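PDB 3QV2: 5-cytosine DNA methyltransferase from Entamoeba histolytica, which probably methylates carbon 5 of cytosine in tRNA and DNA, as a Dnmt2-type enzyme that uses S-adenosyl-L-methionine as methyl donor. Local coordinates for residues A[84-89]-A[102-108]; A[79-83]-A[111-116]; A[97-101]-A[137-142]. All blocks are in the same frame, centred on the assembly; numbering follows the deposited sequence.

Contact 1: A[84-89]-A[102-108]; sequences PPCQPY and DPRAKSV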
loop_
_atom_site.group_PDB
_atom_site.type_symbol
_atom_site.label_atom_id
_atom_site.label_comp_id
_atom_site.label_asym_id
_atom_site.label_seq_id
_atom_site.Cartn_x
_atom_site.Cartn_y
_atom_site.Cartn_z
ATOM N N PRO A 84 9.148 -0.831 -0.549
ATOM C CA PRO A 84 10.060 -0.664 -1.685
ATOM C C PRO A 84 9.368 -0.914 -3.018
ATOM O O PRO A 84 8.351 -1.605 -3.049
ATOM C CB PRO A 84 11.121 -1.742 -1.440
ATOM C CG PRO A 84 11.064 -2.007 0.030
ATOM C CD PRO A 84 9.621 -1.860 0.394
ATOM N N PRO A 85 9.913 -0.355 -4.109
ATOM C CA PRO A 85 9.377 -0.617 -5.447
ATOM C C PRO A 85 9.169 -2.113 -5.651
ATOM O O PRO A 85 10.040 -2.906 -5.292
ATOM C CB PRO A 85 10.483 -0.097 -6.366
ATOM C CG PRO A 85 11.127 0.994 -5.580
ATOM C CD PRO A 85 11.081 0.542 -4.145
ATOM N N CYS A 86 8.029 -2.493 -6.218
ATOM C CA CYS A 86 7.658 -3.901 -6.311
ATOM C C CYS A 86 7.878 -4.486 -7.703
ATOM O O CYS A 86 7.730 -5.691 -7.904
ATOM C CB CYS A 86 6.196 -4.087 -5.903
ATOM S SG CYS A 86 5.021 -3.200 -6.952
ATOM N N GLN A 87 8.232 -3.633 -8.658
ATOM C CA GLN A 87 8.419 -4.071 -10.040
ATOM C C GLN A 87 9.382 -5.255 -10.196
ATOM O O GLN A 87 9.079 -6.209 -10.910
ATOM C CB GLN A 87 8.868 -2.905 -10.928
ATOM C CG GLN A 87 7.874 -1.757 -11.020
ATOM C CD GLN A 87 8.140 -0.670 -9.998
ATOM O OE1 GLN A 87 8.698 -0.926 -8.931
ATOM N NE2 GLN A 87 7.750 0.556 -10.326
ATOM N N PRO A 88 10.548 -5.198 -9.528
ATOM C CA PRO A 88 11.563 -6.243 -9.717
ATOM C C PRO A 88 11.084 -7.647 -9.347
ATOM O O PRO A 88 11.740 -8.626 -9.702
ATOM C CB PRO A 88 12.680 -5.819 -8.755
ATOM C CG PRO A 88 12.487 -4.358 -8.566
ATOM C CD PRO A 88 11.009 -4.147 -8.604
ATOM N N TYR A 89 9.955 -7.747 -8.653
ATOM C CA TYR A 89 9.565 -9.014 -8.044
ATOM C C TYR A 89 8.410 -9.728 -8.740
ATOM O O TYR A 89 7.325 -9.878 -8.179
ATOM C CB TYR A 89 9.288 -8.809 -6.553
ATOM C CG TYR A 89 10.353 -7.961 -5.907
ATOM C CD1 TYR A 89 11.645 -8.443 -5.751
ATOM C CD2 TYR A 89 10.080 -6.667 -5.486
ATOM C CE1 TYR A 89 12.630 -7.667 -5.178
ATOM C CE2 TYR A 89 11.060 -5.885 -4.910
ATOM C CZ TYR A 89 12.333 -6.390 -4.760
ATOM O OH TYR A 89 13.317 -5.619 -4.188
ATOM N N ASP A 102 18.441 -5.776 -10.404
ATOM C CA ASP A 102 17.488 -4.794 -10.910
ATOM C C ASP A 102 17.714 -3.435 -10.251
ATOM O O ASP A 102 17.729 -3.329 -9.026
ATOM C CB ASP A 102 16.056 -5.274 -10.671
ATOM C CG ASP A 102 15.027 -4.437 -11.403
ATOM O OD1 ASP A 102 14.091 -5.021 -11.987
ATOM O OD2 ASP A 102 15.152 -3.195 -11.395
ATOM N N PRO A 103 17.890 -2.388 -11.070
ATOM C CA PRO A 103 18.180 -1.034 -10.582
ATOM C C PRO A 103 17.116 -0.487 -9.627
ATOM O O PRO A 103 17.435 0.354 -8.787
ATOM C CB PRO A 103 18.236 -0.195 -11.867
ATOM C CG PRO A 103 17.567 -1.026 -12.916
ATOM C CD PRO A 103 17.840 -2.445 -12.540
ATOM N N ARG A 104 15.879 -0.960 -9.747
ATOM C CA ARG A 104 14.798 -0.483 -8.887
ATOM C C ARG A 104 14.872 -1.090 -7.488
ATOM O O ARG A 104 14.145 -0.677 -6.585
ATOM C CB ARG A 104 13.432 -0.773 -9.510
ATOM C CG ARG A 104 13.246 -0.191 -10.901
ATOM C CD ARG A 104 13.104 -1.296 -11.930
ATOM N NE ARG A 104 11.795 -1.283 -12.571
ATOM C CZ ARG A 104 11.277 -2.310 -13.237
ATOM N NH1 ARG A 104 11.950 -3.447 -13.346
ATOM N NH2 ARG A 104 10.077 -2.201 -13.790
ATOM N N ALA A 105 15.747 -2.074 -7.317
ATOM C CA ALA A 105 15.945 -2.703 -6.017
ATOM C C ALA A 105 17.182 -2.134 -5.333
ATOM O O ALA A 105 17.455 -2.431 -4.170
ATOM C CB ALA A 105 16.070 -4.209 -6.172
ATOM N N LYS A 106 17.923 -1.311 -6.068
ATOM C CA LYS A 106 19.179 -0.750 -5.584
ATOM C C LYS A 106 19.009 0.036 -4.285
ATOM O O LYS A 106 19.871 -0.009 -3.406
ATOM C CB LYS A 106 19.809 0.138 -6.660
ATOM C CG LYS A 106 21.230 0.583 -6.358
ATOM C CD LYS A 106 21.859 1.269 -7.560
ATOM C CE LYS A 106 23.310 1.638 -7.294
ATOM N NZ LYS A 106 23.441 2.617 -6.181
ATOM N N SER A 107 17.895 0.750 -4.164
ATOM C CA SER A 107 17.646 1.576 -2.987
ATOM C C SER A 107 17.429 0.754 -1.716
ATOM O O SER A 107 17.972 1.081 -0.662
ATOM C CB SER A 107 16.460 2.516 -3.230
ATOM O OG SER A 107 15.338 1.806 -3.726
ATOM N N VAL A 108 16.640 -0.311 -1.818
ATOM C CA VAL A 108 16.320 -1.127 -0.650
ATOM C C VAL A 108 17.506 -1.990 -0.221
ATOM O O VAL A 108 17.686 -2.266 0.965
ATOM C CB VAL A 108 15.079 -2.014 -0.885
ATOM C CG1 VAL A 108 15.395 -3.124 -1.874
ATOM C CG2 VAL A 108 14.583 -2.592 0.433
#
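A largely buried, apolar contact packs the segment 84-89 of a C5-cytosine methyltransferase, which carries the predicted catalytic cysteine, against the turn and first helical residues at 102-108. Pro85, Cys86 and Gln87 form the family's PCQ motif, and Cys86 is the predicted nucleophile. Its CA-to-CB bond points away from residues 102-108 and SG makes no contact with them, while the prolines beside it carry the packing. Pro84 CG meets Val108 CG2 at 3.6 Å, Pro85 CG lies 3.6 Å from Arg104 O, and Pro88 CG approaches Arg104 CB at 3.8 Å and Ala105 CB at 4.3 Å. A type I beta turn from Cys86 to Tyr89, closed by Tyr89 N to Cys86 O at 3.1 Å, swings the tyrosine round so that its OH sits 3.7 Å from Ala105 CB. No hydrogen bond crosses between the segments. Asp102 and Arg104 pair within their own segment: Asp102 OD1 makes a salt bridge of 3.0 Å with Arg104 NH1, and the geometry fits an Asx turn, Arg104 N to Asp102 OD2, although the position of OD2 is less certain. The guanidinium, held this way, lays one face over Gln87, with Arg104 NH2 3.2 Å from Gln87 CB. Pro85 and Ser107 also line the S-adenosyl-L-homocysteine pocket, so cofactor site and PCQ segment share this packing. Strand 125-130 borders the segment through Ile128 and Asn130, Met94 of helix 91-94 and Phe134 pack on Tyr89, and helix 138-149 covers Tyr89, Ala105 and Val108 with Val139.

Contact 2: A[79-83]-A[111-116]; sequences TWFMS and LYRDIL. With SAH (S-adenosyl-L-homocysteine), chain B.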
loop_
_atom_site.group_PDB
_atom_site.type_symbol
_atom_site.label_atom_id
_atom_site.label_comp_id
_atom_site.label_asym_id
_atom_site.label_seq_id
_atom_site.Cartn_x
_atom_site.Cartn_y
_atom_site.Cartn_z
ATOM N N THR A 79 12.759 4.032 14.061
ATOM C CA THR A 79 11.811 3.188 13.347
ATOM C C THR A 79 11.923 3.343 11.832
ATOM O O THR A 79 12.107 4.448 11.320
ATOM C CB THR A 79 10.364 3.487 13.779
ATOM O OG1 THR A 79 10.243 3.335 15.199
ATOM C CG2 THR A 79 9.397 2.542 13.092
ATOM N N TRP A 80 11.809 2.224 11.122
ATOM C CA TRP A 80 11.827 2.227 9.666
ATOM C C TRP A 80 10.515 1.696 9.101
ATOM O O TRP A 80 10.155 0.543 9.328
ATOM C CB TRP A 80 12.977 1.369 9.138
ATOM C CG TRP A 80 14.326 2.016 9.193
ATOM C CD1 TRP A 80 14.673 3.143 9.881
ATOM C CD2 TRP A 80 15.510 1.574 8.525
ATOM N NE1 TRP A 80 16.004 3.426 9.683
ATOM C CE2 TRP A 80 16.542 2.474 8.849
ATOM C CE3 TRP A 80 15.802 0.498 7.676
ATOM C CZ2 TRP A 80 17.839 2.340 8.365
ATOM C CZ3 TRP A 80 17.091 0.362 7.192
ATOM C CH2 TRP A 80 18.093 1.277 7.538
ATOM N N PHE A 81 9.801 2.548 8.371
ATOM C CA PHE A 81 8.644 2.112 7.595
ATOM C C PHE A 81 9.007 2.176 6.122
ATOM O O PHE A 81 9.617 3.147 5.670
ATOM C CB PHE A 81 7.428 2.999 7.866
ATOM C CG PHE A 81 6.796 2.772 9.209
ATOM C CD1 PHE A 81 7.245 1.763 10.040
ATOM C CD2 PHE A 81 5.742 3.564 9.635
ATOM C CE1 PHE A 81 6.662 1.551 11.272
ATOM C CE2 PHE A 81 5.155 3.357 10.868
ATOM C CZ PHE A 81 5.616 2.348 11.686
ATOM N N MET A 82 8.638 1.147 5.366
ATOM C CA MET A 82 8.984 1.116 3.952
ATOM C C MET A 82 8.169 0.124 3.130
ATOM O O MET A 82 7.868 -0.985 3.575
ATOM C CB MET A 82 10.471 0.807 3.777
ATOM C CG MET A 82 10.854 -0.613 4.158
ATOM S SD MET A 82 12.572 -0.991 3.764
ATOM C CE MET A 82 13.420 0.275 4.700
ATOM N N SER A 83 7.821 0.542 1.920
ATOM C CA SER A 83 7.264 -0.353 0.918
ATOM C C SER A 83 8.018 -0.129 -0.387
ATOM O O SER A 83 7.604 0.673 -1.226
ATOM C CB SER A 83 5.767 -0.109 0.736
ATOM O OG SER A 83 5.505 1.249 0.441
ATOM N N LEU A 111 19.936 0.375 1.729
ATOM C CA LEU A 111 19.537 0.636 3.108
ATOM C C LEU A 111 19.980 -0.461 4.071
ATOM O O LEU A 111 20.411 -0.177 5.188
ATOM C CB LEU A 111 18.022 0.834 3.206
ATOM C CG LEU A 111 17.450 2.037 2.455
ATOM C CD1 LEU A 111 15.942 2.127 2.642
ATOM C CD2 LEU A 111 18.125 3.323 2.909
ATOM N N TYR A 112 19.875 -1.714 3.640
ATOM C CA TYR A 112 20.195 -2.842 4.511
ATOM C C TYR A 112 21.661 -3.271 4.436
ATOM O O TYR A 112 22.233 -3.715 5.430
ATOM C CB TYR A 112 19.258 -4.022 4.238
ATOM C CG TYR A 112 17.833 -3.770 4.679
ATOM C CD1 TYR A 112 17.444 -3.995 5.993
ATOM C CD2 TYR A 112 16.877 -3.299 3.786
ATOM C CE1 TYR A 112 16.146 -3.760 6.405
ATOM C CE2 TYR A 112 15.575 -3.063 4.191
ATOM C CZ TYR A 112 15.216 -3.296 5.503
ATOM O OH TYR A 112 13.923 -3.065 5.918
ATOM N N ARG A 113 22.267 -3.135 3.260
ATOM C CA ARG A 113 23.680 -3.468 3.092
ATOM C C ARG A 113 24.580 -2.397 3.695
ATOM O O ARG A 113 25.496 -2.698 4.459
ATOM C CB ARG A 113 24.035 -3.615 1.612
ATOM C CG ARG A 113 23.528 -4.877 0.938
ATOM C CD ARG A 113 23.868 -4.836 -0.544
ATOM N NE ARG A 113 23.514 -6.069 -1.241
ATOM C CZ ARG A 113 23.549 -6.211 -2.561
ATOM N NH1 ARG A 113 23.915 -5.192 -3.327
ATOM N NH2 ARG A 113 23.213 -7.366 -3.118
ATOM N N ASP A 114 24.309 -1.145 3.343
ATOM C CA ASP A 114 25.247 -0.061 3.603
ATOM C C ASP A 114 24.918 0.798 4.824
ATOM O O ASP A 114 25.798 1.462 5.369
ATOM C CB ASP A 114 25.371 0.824 2.360
ATOM C CG ASP A 114 25.697 0.029 1.110
ATOM O OD1 ASP A 114 26.402 -0.995 1.224
ATOM O OD2 ASP A 114 25.246 0.423 0.014
ATOM N N ILE A 115 23.662 0.787 5.255
ATOM C CA ILE A 115 23.239 1.653 6.352
ATOM C C ILE A 115 23.040 0.913 7.674
ATOM O O ILE A 115 23.771 1.137 8.639
ATOM C CB ILE A 115 21.937 2.406 6.012
ATOM C CG1 ILE A 115 22.072 3.127 4.671
ATOM C CG2 ILE A 115 21.581 3.381 7.126
ATOM C CD1 ILE A 115 23.177 4.159 4.644
ATOM N N LEU A 116 22.046 0.031 7.705
ATOM C CA LEU A 116 21.626 -0.632 8.940
ATOM C C LEU A 116 22.763 -1.218 9.787
ATOM O O LEU A 116 22.816 -0.984 10.992
ATOM C CB LEU A 116 20.570 -1.704 8.638
ATOM C CG LEU A 116 19.884 -2.379 9.828
ATOM C CD1 LEU A 116 18.447 -2.734 9.490
ATOM C CD2 LEU A 116 20.653 -3.612 10.277
HETATM N N SAH B . 3.529 2.905 0.257
HETATM C CA SAH B . 3.450 4.196 -0.399
HETATM C CB SAH B . 3.927 4.103 -1.842
HETATM C CG SAH B . 4.943 3.048 -2.208
HETATM S SD SAH B . 5.411 2.916 -3.945
HETATM C C SAH B . 2.035 4.710 -0.320
HETATM O O SAH B . 1.603 5.498 -1.208
HETATM O OXT SAH B . 1.279 4.353 0.647
HETATM C "C5'" SAH B . 7.179 3.063 -4.088
HETATM C "C4'" SAH B . 7.778 4.420 -4.026
HETATM O "O4'" SAH B . 9.151 4.289 -3.893
HETATM C "C3'" SAH B . 7.527 5.128 -5.283
HETATM O "O3'" SAH B . 6.661 6.188 -5.058
HETATM C "C2'" SAH B . 8.796 5.618 -5.757
HETATM O "O2'" SAH B . 8.699 6.965 -6.064
HETATM C "C1'" SAH B . 9.720 5.410 -4.639
HETATM N N9 SAH B . 11.067 5.214 -5.094
HETATM C C8 SAH B . 11.553 4.411 -6.050
HETATM N N7 SAH B . 12.882 4.595 -6.089
HETATM C C5 SAH B . 13.220 5.518 -5.156
HETATM C C6 SAH B . 14.433 6.085 -4.763
HETATM N N6 SAH B . 15.668 5.701 -5.401
HETATM N N1 SAH B . 14.420 7.000 -3.777
HETATM C C2 SAH B . 13.285 7.373 -3.170
HETATM N N3 SAH B . 12.111 6.841 -3.530
HETATM C C4 SAH B . 12.052 5.922 -4.511
#
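Strand 79-82 is a central parallel strand of the Rossmann-like sheet of class I methyltransferases, and here it packs against helix 106-115, part of the connection leading to neighbouring strand 125-130. The axes of strand 79-82 and helix 111-115 approach to 13.5 Å at the closest, with N-to-C directions 146° apart, roughly antiparallel, a gap bridged by long side chains. Trp80 spans it. Its six-membered ring turns an edge toward the face of Tyr112, a T-shaped pair with centroids 5.8 Å apart and planes at 74°, while Trp80 CZ2 touches Ile115 CG2 at 4.1 Å and Trp80 CH2 reaches Leu116 CB at 4.0 Å. Near the plane of the indole lies Leu111 O, 3.6 Å from Trp80 CH2; this carbonyl accepts Leu116 N in a wider, pi-type turn. Two residues on, Met82 also points toward the helix, placing CE 3.7 Å from Leu111 CD1 and its sulfur at the edge of the Tyr112 ring, a Met-aromatic contact with 4.9 Å from SD to the centroid. Where the strand ends, Ser83 faces the cofactor site, and its OG accepts a 2.6 Å hydrogen bond from the amino nitrogen N of S-adenosyl-L-homocysteine.

Contact 3: A[97-101]-A[137-142]; sequences HKDIN and SLVFKE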
loop_
_atom_site.group_PDB
_atom_site.type_symbol
_atom_site.label_atom_id
_atom_site.label_comp_id
_atom_site.label_asym_id
_atom_site.label_seq_id
_atom_site.Cartn_x
_atom_site.Cartn_y
_atom_site.Cartn_z
ATOM N N HIS A 97 16.989 -14.706 -12.050
ATOM C CA HIS A 97 17.911 -14.191 -11.047
ATOM C C HIS A 97 18.338 -12.763 -11.379
ATOM O O HIS A 97 19.500 -12.394 -11.200
ATOM C CB HIS A 97 19.133 -15.104 -10.935
ATOM C CG HIS A 97 18.828 -16.549 -11.179
ATOM N ND1 HIS A 97 18.072 -17.309 -10.308
ATOM C CD2 HIS A 97 19.166 -17.370 -12.197
ATOM C CE1 HIS A 97 17.965 -18.535 -10.782
ATOM N NE2 HIS A 97 18.619 -18.602 -11.927
ATOM N N LYS A 98 17.385 -11.965 -11.852
ATOM C CA LYS A 98 17.667 -10.602 -12.286
ATOM C C LYS A 98 17.156 -9.561 -11.290
ATOM O O LYS A 98 17.451 -8.373 -11.413
ATOM C CB LYS A 98 17.061 -10.351 -13.666
ATOM C CG LYS A 98 17.710 -11.153 -14.788
ATOM C CD LYS A 98 18.533 -10.254 -15.689
ATOM C CE LYS A 98 17.655 -9.182 -16.312
ATOM N NZ LYS A 98 18.414 -8.304 -17.242
ATOM N N ASP A 99 16.388 -10.011 -10.305
ATOM C CA ASP A 99 15.836 -9.112 -9.295
ATOM C C ASP A 99 16.926 -8.486 -8.425
ATOM O O ASP A 99 16.837 -7.316 -8.052
ATOM C CB ASP A 99 14.815 -9.842 -8.418
ATOM C CG ASP A 99 15.394 -11.070 -7.742
ATOM O OD1 ASP A 99 16.175 -11.796 -8.390
ATOM O OD2 ASP A 99 15.069 -11.309 -6.559
ATOM N N ILE A 100 17.955 -9.267 -8.110
ATOM C CA ILE A 100 19.036 -8.797 -7.249
ATOM C C ILE A 100 19.882 -7.736 -7.947
ATOM O O ILE A 100 20.556 -6.940 -7.296
ATOM C CB ILE A 100 19.945 -9.958 -6.801
ATOM C CG1 ILE A 100 20.796 -9.540 -5.600
ATOM C CG2 ILE A 100 20.819 -10.434 -7.954
ATOM C CD1 ILE A 100 19.985 -9.212 -4.366
ATOM N N ASN A 101 19.843 -7.730 -9.274
ATOM C CA ASN A 101 20.622 -6.772 -10.048
ATOM C C ASN A 101 19.743 -5.684 -10.655
ATOM O O ASN A 101 20.234 -4.781 -11.331
ATOM C CB ASN A 101 21.423 -7.485 -11.139
ATOM C CG ASN A 101 22.419 -8.479 -10.573
ATOM O OD1 ASN A 101 22.309 -9.684 -10.801
ATOM N ND2 ASN A 101 23.401 -7.978 -9.831
ATOM N N SER A 137 12.106 -13.541 -3.232
ATOM C CA SER A 137 13.146 -12.857 -3.996
ATOM C C SER A 137 14.529 -13.042 -3.385
ATOM O O SER A 137 14.664 -13.253 -2.179
ATOM C CB SER A 137 12.833 -11.363 -4.121
ATOM O OG SER A 137 12.898 -10.720 -2.861
ATOM N N LEU A 138 15.555 -12.962 -4.226
ATOM C CA LEU A 138 16.931 -12.991 -3.753
ATOM C C LEU A 138 17.215 -11.725 -2.957
ATOM O O LEU A 138 18.062 -11.716 -2.065
ATOM C CB LEU A 138 17.905 -13.103 -4.926
ATOM C CG LEU A 138 17.905 -14.432 -5.684
ATOM C CD1 LEU A 138 18.770 -14.343 -6.936
ATOM C CD2 LEU A 138 18.371 -15.562 -4.775
ATOM N N VAL A 139 16.497 -10.657 -3.288
ATOM C CA VAL A 139 16.642 -9.390 -2.583
ATOM C C VAL A 139 16.271 -9.531 -1.113
ATOM O O VAL A 139 17.043 -9.154 -0.233
ATOM C CB VAL A 139 15.776 -8.285 -3.215
ATOM C CG1 VAL A 139 15.746 -7.053 -2.316
ATOM C CG2 VAL A 139 16.287 -7.939 -4.606
ATOM N N PHE A 140 15.089 -10.074 -0.846
ATOM C CA PHE A 140 14.643 -10.242 0.533
ATOM C C PHE A 140 15.422 -11.332 1.260
ATOM O O PHE A 140 15.655 -11.234 2.464
ATOM C CB PHE A 140 13.144 -10.534 0.610
ATOM C CG PHE A 140 12.651 -10.753 2.010
ATOM C CD1 PHE A 140 12.226 -12.005 2.425
ATOM C CD2 PHE A 140 12.636 -9.709 2.919
ATOM C CE1 PHE A 140 11.779 -12.206 3.716
ATOM C CE2 PHE A 140 12.193 -9.904 4.212
ATOM C CZ PHE A 140 11.763 -11.153 4.611
ATOM N N LYS A 141 15.816 -12.372 0.532
ATOM C CA LYS A 141 16.628 -13.433 1.115
ATOM C C LYS A 141 17.857 -12.826 1.779
ATOM O O LYS A 141 18.244 -13.216 2.880
ATOM C CB LYS A 141 17.056 -14.443 0.049
ATOM C CG LYS A 141 18.013 -15.504 0.568
ATOM C CD LYS A 141 18.516 -16.398 -0.552
ATOM C CE LYS A 141 19.590 -17.357 -0.058
ATOM N NZ LYS A 141 19.075 -18.297 0.977
ATOM N N GLU A 142 18.461 -11.856 1.099
ATOM C CA GLU A 142 19.641 -11.173 1.613
ATOM C C GLU A 142 19.273 -10.230 2.755
ATOM O O GLU A 142 19.965 -10.177 3.772
ATOM C CB GLU A 142 20.340 -10.405 0.489
ATOM C CG GLU A 142 21.658 -9.764 0.888
ATOM C CD GLU A 142 22.364 -9.117 -0.288
ATOM O OE1 GLU A 142 21.911 -9.313 -1.436
ATOM O OE2 GLU A 142 23.371 -8.414 -0.065
#
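Ile100 lies across the first turn of helix 138-149, its CD1 3.8 Å from Val139 CA and 3.9 Å from Val139 CG2, while its CB packs 4.2 Å from Leu138 CB. The same methyl, Ile100 CD1, comes within 3.5 Å of Glu142 OE1, but the polar end of Glu142 is engaged by a salt bridge to Arg113 of helix 106-115. Asp99 supplies the hydrogen bond between the segments: OD2 accepts from Leu138 N at 2.9 Å, with a somewhat bent angle of 136°. This amide belongs to the first residue of the helix, where backbone NH groups lack partners from a preceding turn. Ser137 is the N-cap; its OG accepts from Phe140 N at 3.0 Å and is also hydrogen-bonded to Phe134 O. The first turn is thus held by the N-cap serine and, through the Leu138 amide, by a hydrogen bond to Asp99 of the segment 97-101, which links helix 91-94 to helix 106-115. A Schellman motif with positive phi at His97 ends the earlier helix and turns the chain into this segment. Toward the exposed margin, His97 CB approaches Leu138 CD1 at 4.1 Å; further in, Val139 CG2 rests 3.5 Å from Asp99 O.

Overall arrangement
Contacts 1 and 2 are buried and draw on successive parts of helix 106-115 and its approach, meeting where Val108 CG2 lies 4.2 Å from Met82 SD; both also reach the cofactor site. Contact 3 is only partly buried, further from the cofactor, but its centre is just 9 Å from that of contact 1, with Tyr89 OH 3.4 Å from Val139 CG1. Chemistry follows place: aromatic and sulfur packing between strand and helix in contact 2, proline-rich packing in contact 1, and a single side-chain-to-backbone hydrogen bond, beside an isoleucine packed on the helix's first turn, in contact 3. Contacts 2 and 3 are joined by a salt bridge, Arg113 NE to Glu142 OE2 at 2.6 Å.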